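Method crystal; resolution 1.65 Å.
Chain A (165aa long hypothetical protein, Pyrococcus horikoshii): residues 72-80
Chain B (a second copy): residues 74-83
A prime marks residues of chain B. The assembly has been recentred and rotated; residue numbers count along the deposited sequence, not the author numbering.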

# COMPACT_ATOMS: atom_id res chain seq x y z
N GLU A 72 5.29 -3.89 -14.40
CA GLU A 72 5.43 -3.90 -12.95
C GLU A 72 4.97 -2.61 -12.30
O GLU A 72 5.30 -1.51 -12.76
CB GLU A 72 6.88 -4.17 -12.55
CG GLU A 72 7.13 -4.12 -11.05
CD GLU A 72 8.57 -4.41 -10.67
OE1 GLU A 72 9.47 -3.71 -11.18
OE2 GLU A 72 8.80 -5.33 -9.86
N LEU A 73 4.21 -2.75 -11.22
CA LEU A 73 3.72 -1.61 -10.46
C LEU A 73 4.20 -1.89 -9.05
O LEU A 73 3.73 -2.82 -8.40
CB LEU A 73 2.20 -1.54 -10.49
CG LEU A 73 1.54 -0.45 -9.65
CD1 LEU A 73 2.01 0.93 -10.09
CD2 LEU A 73 0.04 -0.56 -9.77
N GLU A 74 5.16 -1.09 -8.59
CA GLU A 74 5.72 -1.29 -7.26
C GLU A 74 5.89 0.01 -6.49
O GLU A 74 6.37 1.01 -7.03
CB GLU A 74 7.09 -1.97 -7.37
CG GLU A 74 7.81 -2.13 -6.03
CD GLU A 74 9.24 -2.58 -6.19
OE1 GLU A 74 10.04 -1.83 -6.79
OE2 GLU A 74 9.58 -3.69 -5.73
N PHE A 75 5.47 -0.00 -5.23
CA PHE A 75 5.64 1.17 -4.40
C PHE A 75 5.90 0.78 -2.97
O PHE A 75 5.47 -0.28 -2.50
CB PHE A 75 4.43 2.12 -4.51
CG PHE A 75 3.12 1.51 -4.12
CD1 PHE A 75 2.69 1.54 -2.80
CD2 PHE A 75 2.29 0.95 -5.09
CE1 PHE A 75 1.44 1.01 -2.45
CE2 PHE A 75 1.05 0.42 -4.75
CZ PHE A 75 0.62 0.44 -3.42
N GLU A 76 6.64 1.63 -2.28
CA GLU A 76 7.01 1.39 -0.89
C GLU A 76 5.85 1.63 0.06
O GLU A 76 5.06 2.54 -0.14
CB GLU A 76 8.16 2.32 -0.51
CG GLU A 76 8.79 2.02 0.83
CD GLU A 76 9.81 3.06 1.26
OE1 GLU A 76 10.57 3.54 0.40
OE2 GLU A 76 9.86 3.39 2.46
N VAL A 77 5.75 0.80 1.10
CA VAL A 77 4.72 0.97 2.13
C VAL A 77 5.43 0.94 3.47
O VAL A 77 6.52 0.38 3.59
CB VAL A 77 3.63 -0.13 2.09
CG1 VAL A 77 2.96 -0.13 0.71
CG2 VAL A 77 4.21 -1.50 2.42
N GLN A 78 4.83 1.54 4.49
CA GLN A 78 5.48 1.57 5.79
C GLN A 78 5.07 0.44 6.72
O GLN A 78 5.66 0.25 7.78
CB GLN A 78 5.22 2.91 6.49
CG GLN A 78 5.76 4.12 5.74
CD GLN A 78 7.24 4.00 5.43
OE1 GLN A 78 8.07 3.87 6.33
NE2 GLN A 78 7.58 4.06 4.14
N ASP A 79 4.06 -0.33 6.32
CA ASP A 79 3.58 -1.42 7.17
C ASP A 79 3.26 -2.67 6.35
O ASP A 79 2.17 -2.82 5.82
CB ASP A 79 2.33 -0.95 7.93
CG ASP A 79 1.70 -2.04 8.77
OD1 ASP A 79 2.35 -3.08 8.99
OD2 ASP A 79 0.54 -1.86 9.20
N PRO A 80 4.24 -3.58 6.23
CA PRO A 80 4.03 -4.81 5.46
C PRO A 80 3.01 -5.74 6.10
O PRO A 80 2.28 -6.45 5.41
CB PRO A 80 5.43 -5.42 5.39
CG PRO A 80 6.06 -4.96 6.69
CD PRO A 80 5.61 -3.52 6.78
N GLU B 74 -5.01 1.16 8.63
CA GLU B 74 -4.41 2.22 7.84
C GLU B 74 -2.90 2.22 7.91
O GLU B 74 -2.31 2.03 8.97
CB GLU B 74 -4.93 3.58 8.32
CG GLU B 74 -4.25 4.77 7.67
CD GLU B 74 -4.86 6.08 8.08
OE1 GLU B 74 -6.02 6.33 7.72
OE2 GLU B 74 -4.18 6.87 8.78
N PHE B 75 -2.27 2.45 6.76
CA PHE B 75 -0.82 2.51 6.74
C PHE B 75 -0.36 3.47 5.66
O PHE B 75 -1.05 3.67 4.65
CB PHE B 75 -0.18 1.12 6.56
CG PHE B 75 -0.62 0.39 5.33
CD1 PHE B 75 0.04 0.58 4.11
CD2 PHE B 75 -1.68 -0.51 5.38
CE1 PHE B 75 -0.36 -0.13 2.97
CE2 PHE B 75 -2.08 -1.22 4.25
CZ PHE B 75 -1.42 -1.03 3.04
N GLU B 76 0.80 4.07 5.90
CA GLU B 76 1.37 5.03 4.97
C GLU B 76 1.97 4.35 3.75
O GLU B 76 2.54 3.27 3.85
CB GLU B 76 2.46 5.83 5.68
CG GLU B 76 3.00 7.00 4.85
CD GLU B 76 4.15 7.73 5.52
OE1 GLU B 76 4.17 7.79 6.77
OE2 GLU B 76 5.03 8.25 4.80
N VAL B 77 1.82 4.99 2.59
CA VAL B 77 2.39 4.48 1.35
C VAL B 77 3.14 5.64 0.71
O VAL B 77 2.81 6.80 0.93
CB VAL B 77 1.32 3.95 0.36
CG1 VAL B 77 0.53 2.83 1.02
CG2 VAL B 77 0.39 5.08 -0.08
N GLN B 78 4.17 5.34 -0.08
CA GLN B 78 4.93 6.42 -0.69
C GLN B 78 4.43 6.85 -2.06
O GLN B 78 4.91 7.85 -2.60
CB GLN B 78 6.40 6.02 -0.79
CG GLN B 78 7.04 5.74 0.56
CD GLN B 78 6.96 6.93 1.50
OE1 GLN B 78 7.35 8.04 1.14
NE2 GLN B 78 6.46 6.70 2.71
N ASP B 79 3.48 6.12 -2.62
CA ASP B 79 2.97 6.45 -3.95
C ASP B 79 1.46 6.31 -4.04
O ASP B 79 0.94 5.23 -4.32
CB ASP B 79 3.66 5.56 -4.99
CG ASP B 79 3.13 5.78 -6.40
OD1 ASP B 79 2.43 6.78 -6.64
OD2 ASP B 79 3.44 4.93 -7.26
N PRO B 80 0.72 7.40 -3.81
CA PRO B 80 -0.74 7.35 -3.88
C PRO B 80 -1.27 7.09 -5.29
O PRO B 80 -2.29 6.44 -5.46
CB PRO B 80 -1.17 8.71 -3.34
CG PRO B 80 -0.03 9.60 -3.70
CD PRO B 80 1.18 8.74 -3.40
N GLU B 81 -0.57 7.59 -6.30
CA GLU B 81 -1.00 7.36 -7.68
C GLU B 81 -0.92 5.87 -7.96
O GLU B 81 -1.82 5.29 -8.56
CB GLU B 81 -0.12 8.11 -8.67
CG GLU B 81 -0.28 9.63 -8.69
CD GLU B 81 0.21 10.30 -7.42
OE1 GLU B 81 1.28 9.92 -6.90
OE2 GLU B 81 -0.48 11.22 -6.94
N GLY B 82 0.19 5.27 -7.53
CA GLY B 82 0.38 3.84 -7.72
C GLY B 82 -0.64 3.01 -6.97
O GLY B 82 -1.12 2.00 -7.47
N ALA B 83 -0.97 3.43 -5.75
CA ALA B 83 -1.95 2.70 -4.95
C ALA B 83 -3.32 2.71 -5.64
O ALA B 83 -4.03 1.71 -5.66
CB ALA B 83 -2.05 3.32 -3.56
O HOH W 1 5.29 3.31 -8.13
O HOH W 2 -1.14 -0.11 10.19

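What holds the two backbones together? The copies run antiparallel and meet at Val77 and Val77′, whose CA atoms lie 4.3 Å apart in a single beta bridge. One hydrogen bond flanks each side of that point: Gln78′ N donates to Glu76 O at 2.9 Å, and Gln78 N donates to Glu76′ O at 2.9 Å. With angles of 166° and 162° both are nearly straight, and their matching lengths reflect the near twofold symmetry of the pair.

Where do the apolar side chains meet? Val77 CG1 and Val77′ CG1 touch at 3.8 Å, and each valine also packs against the phenylalanine of the other copy: Phe75 CE1 lies 4.0 Å from Val77′ CG1, and Val77 CG1 lies 4.0 Å from Phe75′ CE1. The Phe75 ring reaches on to the start of the helix, where its CZ comes within 3.9 Å of Ala83′ CB. Gly82′ packs its backbone against this ring, with Gly82′ C 3.8 Å from Phe75 CE2; a CB here would point toward the other stretch, lying tight against Phe75 CD2 (3.4 Å) and clashing with Asp79′ OD2 (2.2 Å).

How do the aspartates contribute? Each carries a water across to the opposite strand. Water 1 donates to Glu74 O at 2.8 Å and to Asp79′ OD2 at 2.6 Å; water 2 donates to Glu74′ O at 2.7 Å and to Asp79 OD2 at 2.6 Å. The other carboxylate oxygen of Asp79′ caps its own helix, OD1 accepting from Gly82′ N at 2.8 Å.

Do the glutamines bond to each other? They do not: Gln78 NE2 and Gln78′ NE2 approach to 3.2 Å, but both are donors. Each amide instead turns to a glutamate of its own chain, Gln78 NE2 donating to Glu76 OE2 at 2.9 Å and Gln78′ NE2 to Glu76′ OE2 at 3.0 Å.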